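Local coordinates for HD-GYP domain-containing protein (Bdellovibrio bacteriovorus, PDB 3TM8) that binds a pair of iron ions in an HD-type metal site and belongs to the HD-GYP class of cyclic-di-GMP phosphodiesterases, though its own activity is not established, at residues A[77-80]-A[81-84]; A[83-86]-A[87-91]; A[111-114]-A[115-119]; A[244-248]-A[249-253]. All coordinates share one frame; numbering follows the deposited sequence.

Interaction 1: A[77-80]-A[81-84]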
loop_
_atom_site.group_PDB
_atom_site.type_symbol
_atom_site.label_atom_id
_atom_site.label_comp_id
_atom_site.label_asym_id
_atom_site.label_seq_id
_atom_site.Cartn_x
_atom_site.Cartn_y
_atom_site.Cartn_z
ATOM N N ILE A 77 7.660 12.488 18.230
ATOM C CA ILE A 77 7.072 13.693 18.797
ATOM C C ILE A 77 7.267 13.638 20.300
ATOM O O ILE A 77 7.472 12.564 20.872
ATOM C CB ILE A 77 5.563 13.819 18.457
ATOM C CG1 ILE A 77 4.764 12.675 19.092
ATOM C CG2 ILE A 77 5.368 13.896 16.948
ATOM C CD1 ILE A 77 3.233 12.756 18.902
ATOM N N LEU A 78 7.214 14.793 20.948
ATOM C CA LEU A 78 7.241 14.818 22.401
ATOM C C LEU A 78 5.994 14.129 22.927
ATOM O O LEU A 78 4.887 14.385 22.459
ATOM C CB LEU A 78 7.284 16.257 22.908
ATOM C CG LEU A 78 8.586 16.990 22.582
ATOM C CD1 LEU A 78 8.392 18.488 22.776
ATOM C CD2 LEU A 78 9.732 16.468 23.440
ATOM N N THR A 79 6.171 13.267 23.915
ATOM C CA THR A 79 5.042 12.559 24.490
ATOM C C THR A 79 4.007 13.549 25.017
ATOM O O THR A 79 2.805 13.298 24.968
ATOM C CB THR A 79 5.531 11.607 25.584
ATOM O OG1 THR A 79 6.541 10.756 25.020
ATOM C CG2 THR A 79 4.391 10.760 26.125
ATOM N N ASP A 80 4.475 14.696 25.492
ATOM C CA ASP A 80 3.575 15.704 26.037
ATOM C C ASP A 80 2.686 16.321 24.955
ATOM O O ASP A 80 1.681 16.960 25.262
ATOM C CB ASP A 80 4.364 16.788 26.782
ATOM C CG ASP A 80 5.016 16.266 28.053
ATOM O OD1 ASP A 80 4.649 15.160 28.500
ATOM O OD2 ASP A 80 5.890 16.968 28.609
ATOM N N GLU A 81 3.049 16.121 23.693
ATOM C CA GLU A 81 2.270 16.647 22.573
ATOM C C GLU A 81 1.479 15.561 21.836
ATOM O O GLU A 81 0.922 15.798 20.759
ATOM C CB GLU A 81 3.186 17.409 21.603
ATOM C CG GLU A 81 3.844 18.637 22.216
ATOM C CD GLU A 81 4.324 19.624 21.171
ATOM O OE1 GLU A 81 5.259 19.297 20.416
ATOM O OE2 GLU A 81 3.763 20.734 21.099
ATOM N N GLU A 82 1.407 14.375 22.423
ATOM C CA GLU A 82 0.750 13.263 21.750
ATOM C C GLU A 82 -0.737 13.530 21.501
ATOM O O GLU A 82 -1.284 13.140 20.465
ATOM C CB GLU A 82 0.946 11.965 22.530
ATOM C CG GLU A 82 0.466 10.732 21.773
ATOM C CD GLU A 82 0.888 9.433 22.432
ATOM O OE1 GLU A 82 1.402 9.480 23.571
ATOM O OE2 GLU A 82 0.710 8.369 21.805
ATOM N N ASN A 83 -1.394 14.205 22.436
ATOM C CA ASN A 83 -2.805 14.521 22.241
ATOM C C ASN A 83 -3.015 15.416 21.020
ATOM O O ASN A 83 -3.964 15.225 20.258
ATOM C CB ASN A 83 -3.426 15.144 23.499
ATOM C CG ASN A 83 -4.885 15.490 23.311
ATOM O OD1 ASN A 83 -5.727 14.607 23.140
ATOM N ND2 ASN A 83 -5.196 16.779 23.344
ATOM N N SER A 84 -2.137 16.399 20.836
ATOM C CA SER A 84 -2.209 17.263 19.664
ATOM C C SER A 84 -2.071 16.458 18.373
ATOM O O SER A 84 -2.782 16.708 17.389
ATOM C CB SER A 84 -1.130 18.345 19.727
ATOM O OG SER A 84 -1.140 19.133 18.552
HETATM O O HOH W 1 6.613 17.108 19.580
HETATM O O HOH W 2 -1.015 17.193 23.467
HETATM O O HOH W 3 -0.319 14.469 25.253
#
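The carbonyl group of Leu78 receives Glu81 N over one face: the nitrogen lies 2.8 Å from Leu78 O, 55° out of the carbonyl plane. Thr79 repeats the arrangement, with Glu82 N 66° out of its carbonyl plane and 3.1 Å from Thr79 O. Both bonds run from a donor three residues on, the pattern of a 3-10 turn, and wind the strand end into the helix start. Glu81 stands at the N-cap, but its carboxylate runs back beside the strand. Glu81 OE1 comes within 4.0 Å of Leu78 CD1 and accepts a bond from a water at 2.7 Å, which in turn accepts Leu78 N at 2.8 Å. Arg55 forms a salt bridge with OE2 and Asn40 N binds OE1, so several polar partners hold the group in place. Glu82 lies alongside Thr79, both pointing the same way, with Glu82 OE1 4.1 Å from Thr79 CG2. At the helix start a second water links Asp80 O to Ser84 N, which are too far apart for a direct backbone bond. Ile77 holds CG1 in the crowded position between its N and carbonyl carbon (chi1 64°), which carries CD1 to 3.8 Å from Glu82 CA. Ile77 also packs on Val24 and Ile26, so the turn carries the chain from the end of strand 74-78, paired antiparallel with 23-27, into helix 82-97.

Interaction 2: A[83-86]-A[87-91]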
loop_
_atom_site.group_PDB
_atom_site.type_symbol
_atom_site.label_atom_id
_atom_site.label_comp_id
_atom_site.label_asym_id
_atom_site.label_seq_id
_atom_site.Cartn_x
_atom_site.Cartn_y
_atom_site.Cartn_z
ATOM N N ASN A 83 -1.394 14.205 22.436
ATOM C CA ASN A 83 -2.805 14.521 22.241
ATOM C C ASN A 83 -3.015 15.416 21.020
ATOM O O ASN A 83 -3.964 15.225 20.258
ATOM C CB ASN A 83 -3.426 15.144 23.499
ATOM C CG ASN A 83 -4.885 15.490 23.311
ATOM O OD1 ASN A 83 -5.727 14.607 23.140
ATOM N ND2 ASN A 83 -5.196 16.779 23.344
ATOM N N SER A 84 -2.137 16.399 20.836
ATOM C CA SER A 84 -2.209 17.263 19.664
ATOM C C SER A 84 -2.071 16.458 18.373
ATOM O O SER A 84 -2.782 16.708 17.389
ATOM C CB SER A 84 -1.130 18.345 19.727
ATOM O OG SER A 84 -1.140 19.133 18.552
ATOM N N TYR A 85 -1.161 15.485 18.373
ATOM C CA TYR A 85 -0.980 14.604 17.225
ATOM C C TYR A 85 -2.225 13.746 16.969
ATOM O O TYR A 85 -2.691 13.624 15.834
ATOM C CB TYR A 85 0.245 13.705 17.411
ATOM C CG TYR A 85 0.313 12.634 16.356
ATOM C CD1 TYR A 85 0.723 12.930 15.060
ATOM C CD2 TYR A 85 -0.092 11.339 16.636
ATOM C CE1 TYR A 85 0.766 11.948 14.078
ATOM C CE2 TYR A 85 -0.057 10.353 15.664
ATOM C CZ TYR A 85 0.363 10.667 14.391
ATOM O OH TYR A 85 0.390 9.673 13.440
ATOM N N ARG A 86 -2.766 13.152 18.024
ATOM C CA ARG A 86 -3.934 12.296 17.851
ATOM C C ARG A 86 -5.110 13.071 17.270
ATOM O O ARG A 86 -5.844 12.564 16.410
ATOM C CB ARG A 86 -4.332 11.630 19.174
ATOM C CG ARG A 86 -3.365 10.544 19.656
ATOM C CD ARG A 86 -3.970 9.733 20.801
ATOM N NE ARG A 86 -4.346 10.582 21.929
ATOM C CZ ARG A 86 -3.664 10.674 23.066
ATOM N NH1 ARG A 86 -2.567 9.952 23.248
ATOM N NH2 ARG A 86 -4.088 11.483 24.029
ATOM N N THR A 87 -5.310 14.299 17.743
ATOM C CA THR A 87 -6.415 15.112 17.241
ATOM C C THR A 87 -6.148 15.566 15.810
ATOM O O THR A 87 -7.063 15.620 14.996
ATOM C CB THR A 87 -6.737 16.320 18.153
ATOM O OG1 THR A 87 -5.583 17.160 18.282
ATOM C CG2 THR A 87 -7.183 15.838 19.524
ATOM N N TYR A 88 -4.891 15.871 15.503
ATOM C CA TYR A 88 -4.499 16.207 14.139
ATOM C C TYR A 88 -4.850 15.076 13.179
ATOM O O TYR A 88 -5.452 15.296 12.124
ATOM C CB TYR A 88 -2.992 16.490 14.103
ATOM C CG TYR A 88 -2.368 16.453 12.727
ATOM C CD1 TYR A 88 -2.283 17.601 11.944
ATOM C CD2 TYR A 88 -1.842 15.268 12.217
ATOM C CE1 TYR A 88 -1.707 17.565 10.680
ATOM C CE2 TYR A 88 -1.271 15.225 10.969
ATOM C CZ TYR A 88 -1.206 16.362 10.196
ATOM O OH TYR A 88 -0.624 16.281 8.946
ATOM N N LEU A 89 -4.485 13.860 13.557
ATOM C CA LEU A 89 -4.706 12.717 12.686
ATOM C C LEU A 89 -6.187 12.430 12.484
ATOM O O LEU A 89 -6.647 12.213 11.361
ATOM C CB LEU A 89 -4.003 11.493 13.258
ATOM C CG LEU A 89 -4.131 10.222 12.413
ATOM C CD1 LEU A 89 -3.733 10.479 10.958
ATOM C CD2 LEU A 89 -3.296 9.101 13.014
ATOM N N GLN A 90 -6.944 12.454 13.573
ATOM C CA GLN A 90 -8.357 12.139 13.465
ATOM C C GLN A 90 -9.074 13.193 12.625
ATOM O O GLN A 90 -9.930 12.861 11.797
ATOM C CB GLN A 90 -8.980 12.018 14.849
ATOM C CG GLN A 90 -10.415 11.493 14.828
ATOM C CD GLN A 90 -10.570 10.096 14.208
ATOM O OE1 GLN A 90 -9.641 9.281 14.203
ATOM N NE2 GLN A 90 -11.759 9.819 13.687
ATOM N N LYS A 91 -8.725 14.460 12.821
ATOM C CA LYS A 91 -9.300 15.523 11.995
ATOM C C LYS A 91 -8.934 15.363 10.513
ATOM O O LYS A 91 -9.770 15.552 9.637
ATOM C CB LYS A 91 -8.871 16.887 12.514
ATOM C CG LYS A 91 -9.298 18.060 11.668
ATOM C CD LYS A 91 -8.897 19.354 12.367
ATOM C CE LYS A 91 -9.066 20.574 11.482
ATOM N NZ LYS A 91 -8.509 21.786 12.154
#
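Early in helix 82-97, Tyr85 and Leu89 form an i to i+4 pair, their side chains lying alongside each other and pointing the same way. Leu89 CD2 approaches the far end of the phenol obliquely, 3.8 Å from Tyr85 OH and 4.2 Å from Tyr85 CZ. Both residues set CG opposite the backbone N (chi1 170° and -179°), which sends the two groups off the helix in step. Below them Leu89 N bonds to Tyr85 O at 2.9 Å, one of the regular alpha-helical links. Tyr88 presents a ring edge to the same carbonyl, with Tyr88 CD2 4.1 Å from Tyr85 O. The two tyrosines also fasten this helix to the loop between strands 23-27 and 41-45: Tyr85 OH bonds to Thr30 OG1 and Tyr88 OH to Arg32 N, while Phe39 meets the Tyr88 ring edge to face. Across the helix Thr87 is modelled in two conformers; in the one described, so only tentatively, Thr87 OG1 lies 3.0 Å from Ser84 O and 3.2 Å from Asn83 O. Arg86 bends at chi3 (-57°) and lays one guanidinium face over Asn83 CA, toward the rim of the group.

Interaction 3: A[111-114]-A[115-119]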
loop_
_atom_site.group_PDB
_atom_site.type_symbol
_atom_site.label_atom_id
_atom_site.label_comp_id
_atom_site.label_asym_id
_atom_site.label_seq_id
_atom_site.Cartn_x
_atom_site.Cartn_y
_atom_site.Cartn_z
ATOM N N ILE A 111 -3.961 12.531 2.090
ATOM C CA ILE A 111 -4.269 12.098 3.440
ATOM C C ILE A 111 -4.686 10.632 3.474
ATOM O O ILE A 111 -4.194 9.854 4.282
ATOM C CB ILE A 111 -5.362 12.981 4.076
ATOM C CG1 ILE A 111 -4.837 14.410 4.281
ATOM C CG2 ILE A 111 -5.843 12.370 5.385
ATOM C CD1 ILE A 111 -5.931 15.422 4.545
ATOM N N ILE A 112 -5.601 10.251 2.590
ATOM C CA ILE A 112 -6.149 8.901 2.644
ATOM C C ILE A 112 -5.105 7.838 2.251
ATOM O O ILE A 112 -5.003 6.798 2.905
ATOM C CB ILE A 112 -7.421 8.790 1.798
ATOM C CG1 ILE A 112 -8.529 9.617 2.461
ATOM C CG2 ILE A 112 -7.845 7.341 1.652
ATOM C CD1 ILE A 112 -9.688 9.913 1.554
ATOM N N GLN A 113 -4.320 8.101 1.211
ATOM C CA GLN A 113 -3.243 7.182 0.837
ATOM C C GLN A 113 -2.318 6.936 2.025
ATOM O O GLN A 113 -1.938 5.798 2.317
ATOM C CB GLN A 113 -2.459 7.733 -0.360
ATOM C CG GLN A 113 -1.431 6.779 -0.986
ATOM C CD GLN A 113 -0.140 6.671 -0.215
ATOM O OE1 GLN A 113 0.234 7.559 0.547
ATOM N NE2 GLN A 113 0.572 5.579 -0.437
ATOM N N GLY A 114 -1.978 8.008 2.735
ATOM C CA GLY A 114 -1.048 7.878 3.845
ATOM C C GLY A 114 -1.663 7.173 5.041
ATOM O O GLY A 114 -0.986 6.460 5.793
ATOM N N SER A 115 -2.958 7.387 5.241
ATOM C CA SER A 115 -3.673 6.708 6.309
ATOM C C SER A 115 -3.761 5.200 6.040
ATOM O O SER A 115 -3.545 4.397 6.947
ATOM C CB SER A 115 -5.073 7.314 6.477
ATOM O OG SER A 115 -5.757 6.684 7.534
ATOM N N GLN A 116 -4.079 4.821 4.800
ATOM C CA GLN A 116 -4.081 3.407 4.434
ATOM C C GLN A 116 -2.710 2.788 4.681
ATOM O O GLN A 116 -2.600 1.683 5.213
ATOM C CB GLN A 116 -4.470 3.217 2.966
ATOM C CG GLN A 116 -5.891 3.636 2.615
ATOM C CD GLN A 116 -6.953 2.759 3.254
ATOM O OE1 GLN A 116 -6.871 1.527 3.219
ATOM N NE2 GLN A 116 -7.955 3.393 3.856
ATOM N N GLN A 117 -1.655 3.519 4.318
ATOM C CA GLN A 117 -0.310 3.009 4.512
ATOM C C GLN A 117 -0.036 2.815 5.995
ATOM O O GLN A 117 0.534 1.806 6.410
ATOM C CB GLN A 117 0.699 3.971 3.901
ATOM C CG GLN A 117 2.120 3.474 3.918
ATOM C CD GLN A 117 3.075 4.448 3.271
ATOM O OE1 GLN A 117 2.681 5.276 2.447
ATOM N NE2 GLN A 117 4.335 4.377 3.667
ATOM N N ASN A 118 -0.459 3.790 6.794
ATOM C CA ASN A 118 -0.300 3.717 8.242
ATOM C C ASN A 118 -0.998 2.498 8.823
ATOM O O ASN A 118 -0.447 1.797 9.681
ATOM C CB ASN A 118 -0.828 5.006 8.871
ATOM C CG ASN A 118 -0.681 5.051 10.383
ATOM O OD1 ASN A 118 0.413 4.895 10.932
ATOM N ND2 ASN A 118 -1.782 5.339 11.061
ATOM N N ASN A 119 -2.218 2.241 8.352
ATOM C CA ASN A 119 -2.998 1.122 8.863
ATOM C C ASN A 119 -2.315 -0.207 8.550
ATOM O O ASN A 119 -2.313 -1.127 9.366
ATOM C CB ASN A 119 -4.404 1.113 8.263
ATOM C CG ASN A 119 -5.198 2.365 8.589
ATOM O OD1 ASN A 119 -4.899 3.099 9.540
ATOM N ND2 ASN A 119 -6.228 2.619 7.796
#
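Gln113 and Gln117 send CG off in the same sense, opposite the backbone N, and then part company: Gln113 folds at its second torsion (chi2 -78°) whereas Gln117 runs straight on (chi2 179°). The fold brings the Gln113 amide forward along the helix until its NE2 is 3.6 Å from Gln117 OE1. This is proximity at van der Waals range, with the amide planes turned 70° apart. Each amide is held from elsewhere, Gln113 OE1 by Arg32 and Gln117 NE2, weakly, by the hydroxyl of Ser168. On another side Gln116 holds CG beside its own backbone N, which puts Gln116 CG 3.3 Å from Ile112 O and 4.3 Å from Ile112 CG2; a bend at chi2 then turns the amide so that NE2 bonds to Tyr97 OH and Ala139 O. Gln116 N bonds to Ile112 O as well, at 2.9 Å. These pairs belong to the middle of helix 105-125, which packs against helices 82-97, 130-149 and 167-185. Gly114 O takes Asn118 N at 2.9 Å and also Ser29 OG, so this backbone carbonyl has two donors in a buried setting. Ser115 turns to Ile93 of helix 82-97, and Ile112 and Gln116 both pack on Tyr143. Gln113 and Gln117 touch His169, next in sequence to the iron ligand His170; the Gln113 side chain is about 8 Å from that of His170. A dimethyl sulfoxide molecule, probably from the crystallisation liquor, lies about 5 Å from the Gln117 side chain.

Interaction 4: A[244-248]-A[249-253]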
loop_
_atom_site.group_PDB
_atom_site.type_symbol
_atom_site.label_atom_id
_atom_site.label_comp_id
_atom_site.label_asym_id
_atom_site.label_seq_id
_atom_site.Cartn_x
_atom_site.Cartn_y
_atom_site.Cartn_z
ATOM N N LYS A 244 -6.786 -16.268 14.192
ATOM C CA LYS A 244 -8.233 -16.414 14.080
ATOM C C LYS A 244 -8.903 -15.196 13.461
ATOM O O LYS A 244 -9.922 -15.323 12.784
ATOM C CB LYS A 244 -8.851 -16.695 15.453
ATOM C CG LYS A 244 -8.152 -17.788 16.244
ATOM C CD LYS A 244 -8.681 -17.850 17.669
ATOM C CE LYS A 244 -7.726 -18.597 18.590
ATOM N NZ LYS A 244 -6.429 -17.878 18.763
ATOM N N HIS A 245 -8.335 -14.017 13.697
ATOM C CA HIS A 245 -8.954 -12.782 13.234
ATOM C C HIS A 245 -8.671 -12.466 11.768
ATOM O O HIS A 245 -9.317 -11.598 11.193
ATOM C CB HIS A 245 -8.559 -11.595 14.123
ATOM C CG HIS A 245 -7.082 -11.384 14.234
ATOM N ND1 HIS A 245 -6.280 -12.171 15.031
ATOM C CD2 HIS A 245 -6.263 -10.472 13.659
ATOM C CE1 HIS A 245 -5.029 -11.754 14.942
ATOM N NE2 HIS A 245 -4.992 -10.724 14.117
ATOM N N PHE A 246 -7.705 -13.156 11.163
ATOM C CA PHE A 246 -7.426 -12.939 9.744
ATOM C C PHE A 246 -8.484 -13.598 8.866
ATOM O O PHE A 246 -8.840 -14.763 9.064
ATOM C CB PHE A 246 -6.026 -13.434 9.355
ATOM C CG PHE A 246 -4.969 -12.366 9.417
ATOM C CD1 PHE A 246 -4.420 -11.848 8.253
ATOM C CD2 PHE A 246 -4.538 -11.870 10.636
ATOM C CE1 PHE A 246 -3.455 -10.862 8.306
ATOM C CE2 PHE A 246 -3.571 -10.881 10.695
ATOM C CZ PHE A 246 -3.030 -10.376 9.526
ATOM N N ASP A 247 -8.991 -12.850 7.894
ATOM C CA ASP A 247 -9.925 -13.418 6.925
ATOM C C ASP A 247 -9.212 -14.373 5.967
ATOM O O ASP A 247 -8.096 -14.104 5.531
ATOM C CB ASP A 247 -10.605 -12.313 6.126
ATOM C CG ASP A 247 -11.503 -11.450 6.980
ATOM O OD1 ASP A 247 -12.672 -11.836 7.190
ATOM O OD2 ASP A 247 -11.037 -10.390 7.443
ATOM N N GLN A 248 -9.866 -15.478 5.626
ATOM C CA GLN A 248 -9.251 -16.451 4.728
ATOM C C GLN A 248 -8.835 -15.828 3.393
ATOM O O GLN A 248 -7.770 -16.144 2.865
ATOM C CB GLN A 248 -10.176 -17.643 4.483
ATOM C CG GLN A 248 -9.496 -18.766 3.713
ATOM C CD GLN A 248 -8.317 -19.357 4.472
ATOM O OE1 GLN A 248 -8.434 -19.700 5.649
ATOM N NE2 GLN A 248 -7.174 -19.473 3.803
ATOM N N THR A 249 -9.667 -14.943 2.850
ATOM C CA THR A 249 -9.346 -14.292 1.586
ATOM C C THR A 249 -8.031 -13.516 1.686
ATOM O O THR A 249 -7.223 -13.512 0.756
ATOM C CB THR A 249 -10.450 -13.317 1.162
ATOM O OG1 THR A 249 -11.663 -14.043 0.922
ATOM C CG2 THR A 249 -10.044 -12.560 -0.096
ATOM N N VAL A 250 -7.825 -12.848 2.819
ATOM C CA VAL A 250 -6.609 -12.074 3.045
ATOM C C VAL A 250 -5.387 -13.000 3.138
ATOM O O VAL A 250 -4.345 -12.736 2.530
ATOM C CB VAL A 250 -6.767 -11.205 4.309
ATOM C CG1 VAL A 250 -5.460 -10.520 4.659
ATOM C CG2 VAL A 250 -7.891 -10.184 4.101
ATOM N N ILE A 251 -5.523 -14.088 3.889
ATOM C CA ILE A 251 -4.479 -15.107 3.951
ATOM C C ILE A 251 -4.171 -15.643 2.554
ATOM O O ILE A 251 -3.013 -15.803 2.186
ATOM C CB ILE A 251 -4.878 -16.278 4.881
ATOM C CG1 ILE A 251 -5.041 -15.779 6.324
ATOM C CG2 ILE A 251 -3.855 -17.419 4.794
ATOM C CD1 ILE A 251 -5.872 -16.715 7.201
ATOM N N ASN A 252 -5.213 -15.925 1.776
ATOM C CA ASN A 252 -5.005 -16.411 0.415
ATOM C C ASN A 252 -4.240 -15.424 -0.447
ATOM O O ASN A 252 -3.359 -15.811 -1.201
ATOM C CB ASN A 252 -6.335 -16.728 -0.263
ATOM C CG ASN A 252 -7.028 -17.923 0.348
ATOM O OD1 ASN A 252 -6.421 -18.691 1.100
ATOM N ND2 ASN A 252 -8.308 -18.092 0.026
ATOM N N ILE A 253 -4.588 -14.147 -0.351
ATOM C CA ILE A 253 -3.905 -13.136 -1.146
ATOM C C ILE A 253 -2.435 -13.004 -0.720
ATOM O O ILE A 253 -1.532 -12.957 -1.558
ATOM C CB ILE A 253 -4.650 -11.800 -1.096
ATOM C CG1 ILE A 253 -5.966 -11.918 -1.876
ATOM C CG2 ILE A 253 -3.788 -10.675 -1.655
ATOM C CD1 ILE A 253 -6.940 -10.780 -1.599
#
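Gln248 reaches forward along the helix to Asn252, one turn later, its NE2 donating to Asn252 OD1 at 2.9 Å with an N-H...O angle of 162°. The acceptor lies in the Gln248 amide plane, but the donor stands 40° above the carbonyl plane of Asn252, and the two amide planes are 48° apart. A bend at the second torsion of Gln248 brings the amide over the helix start toward Asn252. Beneath it, Asn252 N donates to Gln248 O at 2.8 Å, so the two residues are tied through both backbone and side chain. Before the helix, Phe246 covers the apolar side. Its CD1 meets Val250 CG1 at 4.0 Å, the side chains crossing at about a right angle, and its CB rests 3.9 Å from Ile251 CD1. Ile251 N in turn bonds to Asp247 O at 3.1 Å. Asp247 occupies the N-cap position without a side-chain capping bond: its OD2 is taken by Lys137 and by Tyr133 OH of helix 130-149. Further out, Val240 backs both Phe246 and Ile251, Leu198 and Leu202 pack on Val250, and Asp275 accepts Asn252 ND2. The helix leads within a turn to the iron ligand His257, and the bond between Ile253 O and His257 ND1 is consistent with a second-shell role for this helix at the metal site. With its carboxylate engaged by Lys137 and Tyr133, Asp247 probably remains ionised, while the first helical turn is secured by the amide bond from Gln248 to Asn252.

In the fold
Interactions 1 and 2 are consecutive: they share Asn83 and Ser84, and Ile77 CD1 packs 3.5 Å from Tyr85 CB, so strand end, helix start and first turns form one packed unit. Interaction 3 sits on the next helix; its nearest atoms are about 5 Å from those of interaction 2, and Arg32 bridges them, its backbone N binding Tyr88 OH and its NH1 Gln113 OE1. Interaction 4 belongs to the HD domain, with its centre about 21 Å from that of interaction 3. These last two come nearer the metal centre, the side chains of Gln117 and Val250 each lying about 13 Å from a bound iron ion, whereas interactions 1 and 2 are remote from it.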